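Local coordinates for flagellar motor switch protein FliG (PDB 5TDY) that probably forms part of the flagellar motor switch complex, which contacts chemotaxis proteins and the motor components that determine the direction of flagellar rotation, at residues K11-L16 against V41-I46. Numbering follows the deposited sequence.
Sequences KAAVLL and VEIANI
The flat peptide joining Ala13 to Val14 carries the methyl CD1 of Ile46 over one face, 3.7 Å from Ala13 C. The carboxamide of Asn45 is a second flat group. It turns back on its own helix end, where Asn45 ND2 donates to Val41 O from above the carbonyl plane at 2.9 Å. The bond is bent, at 138°. Val41 O also accepts from Asn45 N, so two donors grip it where the helix stops. Ile46 reaches the peptide fully extended, with CG1 anti to its backbone N (chi1 -165°). Ile46 CD1 also lies 3.8 Å from both Ala13 CB and Val14 CG2. Ala13 CB points toward helix 33-44 and also meets Ile43 CG1 at 4.0 Å. The small side chain lets the backbones come close, with Ala13 CA 5.1 Å from Ile43 CA. The Ile43 and Leu16 side chains cross at about a right angle, with Ile43 CD1 3.9 Å from Leu16 CD1. An alanine at Ile43 would probably loosen this pairing by losing the contacts of CG1 and CD1. Val17 and Met28 also touch Ile43. The arrangement is close apolar packing at an alanine, joining helix 8-19 to the end of helix 33-44 and the turn after it in the all-helical N-terminal domain of FliG.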
ATOM      1  N   LYS B  11       2.336  -2.971 -10.020  1.00 19.09           N
ATOM      2  CA  LYS B  11       2.134  -2.693  -8.599  1.00 18.61           C
ATOM      3  C   LYS B  11       3.312  -1.917  -8.024  1.00 12.82           C
ATOM      4  O   LYS B  11       3.127  -0.906  -7.343  1.00 11.78           O
ATOM      5  CB  LYS B  11       1.920  -3.989  -7.820  1.00 18.53           C
ATOM      6  CG  LYS B  11       0.581  -4.657  -8.100  1.00 23.95           C
ATOM      7  CD  LYS B  11       0.224  -5.630  -7.007  1.00 22.32           C
ATOM      8  CE  LYS B  11       0.417  -7.050  -7.451  1.00 25.85           C
ATOM      9  NZ  LYS B  11      -0.459  -7.936  -6.642  1.00 31.73           N
ATOM     10  N   ALA B  12       4.537  -2.368  -8.296  1.00 14.03           N
ATOM     11  CA  ALA B  12       5.699  -1.643  -7.787  1.00 14.64           C
ATOM     12  C   ALA B  12       5.751  -0.222  -8.342  1.00 15.27           C
ATOM     13  O   ALA B  12       6.127   0.713  -7.633  1.00 12.43           O
ATOM     14  CB  ALA B  12       6.990  -2.398  -8.124  1.00 14.72           C
ATOM     15  N   ALA B  13       5.384  -0.041  -9.613  1.00 12.58           N
ATOM     16  CA  ALA B  13       5.420   1.292 -10.196  1.00 13.56           C
ATOM     17  C   ALA B  13       4.367   2.197  -9.566  1.00 13.67           C
ATOM     18  O   ALA B  13       4.633   3.376  -9.304  1.00 10.76           O
ATOM     19  CB  ALA B  13       5.235   1.212 -11.714  1.00 12.86           C
ATOM     20  N   VAL B  14       3.166   1.663  -9.319  1.00 11.97           N
ATOM     21  CA  VAL B  14       2.116   2.452  -8.689  1.00 11.63           C
ATOM     22  C   VAL B  14       2.545   2.884  -7.290  1.00 13.89           C
ATOM     23  O   VAL B  14       2.323   4.035  -6.882  1.00 11.41           O
ATOM     24  CB  VAL B  14       0.786   1.669  -8.675  1.00 14.40           C
ATOM     25  CG1 VAL B  14      -0.257   2.360  -7.771  1.00 13.91           C
ATOM     26  CG2 VAL B  14       0.236   1.509 -10.110  1.00 15.39           C
ATOM     27  N   LEU B  15       3.205   1.989  -6.546  1.00 10.96           N
ATOM     28  CA  LEU B  15       3.618   2.343  -5.194  1.00 15.14           C
ATOM     29  C   LEU B  15       4.635   3.472  -5.218  1.00 14.96           C
ATOM     30  O   LEU B  15       4.527   4.435  -4.443  1.00 10.99           O
ATOM     31  CB  LEU B  15       4.189   1.118  -4.465  1.00 17.90           C
ATOM     32  CG  LEU B  15       4.549   1.256  -2.979  1.00 17.38           C
ATOM     33  CD1 LEU B  15       3.287   1.425  -2.155  1.00 15.74           C
ATOM     34  CD2 LEU B  15       5.318   0.041  -2.505  1.00 17.72           C
ATOM     35  N   LEU B  16       5.627   3.385  -6.113  1.00 10.82           N
ATOM     36  CA  LEU B  16       6.653   4.424  -6.140  1.00 11.51           C
ATOM     37  C   LEU B  16       6.088   5.753  -6.632  1.00 10.07           C
ATOM     38  O   LEU B  16       6.519   6.815  -6.177  1.00 13.70           O
ATOM     39  CB  LEU B  16       7.840   3.977  -6.995  1.00 12.60           C
ATOM     40  CG  LEU B  16       8.609   2.785  -6.394  1.00 11.19           C
ATOM     41  CD1 LEU B  16       9.581   2.234  -7.408  1.00 14.51           C
ATOM     42  CD2 LEU B  16       9.340   3.196  -5.096  1.00 10.60           C
ATOM     43  N   VAL B  41      11.871   2.364 -16.108  1.00 15.10           N
ATOM     44  CA  VAL B  41      11.182   2.124 -17.374  1.00 15.98           C
ATOM     45  C   VAL B  41       9.715   1.787 -17.129  1.00 17.13           C
ATOM     46  O   VAL B  41       8.830   2.239 -17.866  1.00 16.16           O
ATOM     47  CB  VAL B  41      11.900   1.020 -18.178  1.00 21.07           C
ATOM     48  CG1 VAL B  41      10.997   0.483 -19.280  1.00 21.17           C
ATOM     49  CG2 VAL B  41      13.199   1.568 -18.796  1.00 22.62           C
ATOM     50  N   GLU B  42       9.424   0.980 -16.104  1.00 18.01           N
ATOM     51  CA  GLU B  42       8.025   0.708 -15.781  1.00 18.29           C
ATOM     52  C   GLU B  42       7.316   1.971 -15.310  1.00 15.94           C
ATOM     53  O   GLU B  42       6.156   2.210 -15.666  1.00 14.41           O
ATOM     54  CB  GLU B  42       7.915  -0.380 -14.711  1.00 20.98           C
ATOM     55  CG  GLU B  42       8.118  -1.785 -15.240  1.00 32.87           C
ATOM     56  CD  GLU B  42       6.969  -2.256 -16.123  1.00 33.58           C
ATOM     57  OE1 GLU B  42       5.786  -2.097 -15.720  1.00 32.66           O
ATOM     58  OE2 GLU B  42       7.264  -2.769 -17.229  1.00 43.50           O
ATOM     59  N   ILE B  43       7.981   2.774 -14.481  1.00 14.59           N
ATOM     60  CA  ILE B  43       7.372   4.028 -14.045  1.00 13.10           C
ATOM     61  C   ILE B  43       7.116   4.943 -15.235  1.00 14.14           C
ATOM     62  O   ILE B  43       6.060   5.583 -15.325  1.00 14.00           O
ATOM     63  CB  ILE B  43       8.257   4.701 -12.982  1.00 13.89           C
ATOM     64  CG1 ILE B  43       8.325   3.780 -11.749  1.00 12.41           C
ATOM     65  CG2 ILE B  43       7.710   6.097 -12.626  1.00 10.87           C
ATOM     66  CD1 ILE B  43       9.324   4.241 -10.720  1.00 15.53           C
ATOM     67  N   ALA B  44       8.062   4.997 -16.183  1.00 12.38           N
ATOM     68  CA  ALA B  44       7.967   5.968 -17.271  1.00 14.78           C
ATOM     69  C   ALA B  44       6.777   5.686 -18.170  1.00 13.58           C
ATOM     70  O   ALA B  44       6.169   6.619 -18.700  1.00 15.68           O
ATOM     71  CB  ALA B  44       9.256   5.978 -18.097  1.00 13.51           C
ATOM     72  N   ASN B  45       6.409   4.417 -18.309  1.00 17.47           N
ATOM     73  CA  ASN B  45       5.304   3.986 -19.148  1.00 16.91           C
ATOM     74  C   ASN B  45       4.063   3.620 -18.340  1.00 21.94           C
ATOM     75  O   ASN B  45       3.237   2.842 -18.822  1.00 18.09           O
ATOM     76  CB  ASN B  45       5.746   2.794 -19.999  1.00 18.50           C
ATOM     77  CG  ASN B  45       6.868   3.153 -20.945  1.00 24.90           C
ATOM     78  OD1 ASN B  45       6.662   3.885 -21.915  1.00 28.71           O
ATOM     79  ND2 ASN B  45       8.071   2.666 -20.656  1.00 20.62           N
ATOM     80  N   ILE B  46       3.912   4.162 -17.127  1.00 18.60           N
ATOM     81  CA  ILE B  46       2.816   3.735 -16.264  1.00 17.88           C
ATOM     82  C   ILE B  46       1.486   4.302 -16.742  1.00 19.59           C
ATOM     83  O   ILE B  46       0.429   3.701 -16.512  1.00 18.74           O
ATOM     84  CB  ILE B  46       3.100   4.112 -14.797  1.00 14.45           C
ATOM     85  CG1 ILE B  46       2.164   3.353 -13.852  1.00 18.20           C
ATOM     86  CG2 ILE B  46       2.936   5.595 -14.564  1.00 17.36           C
ATOM     87  CD1 ILE B  46       2.411   3.683 -12.377  1.00 16.56           C
TER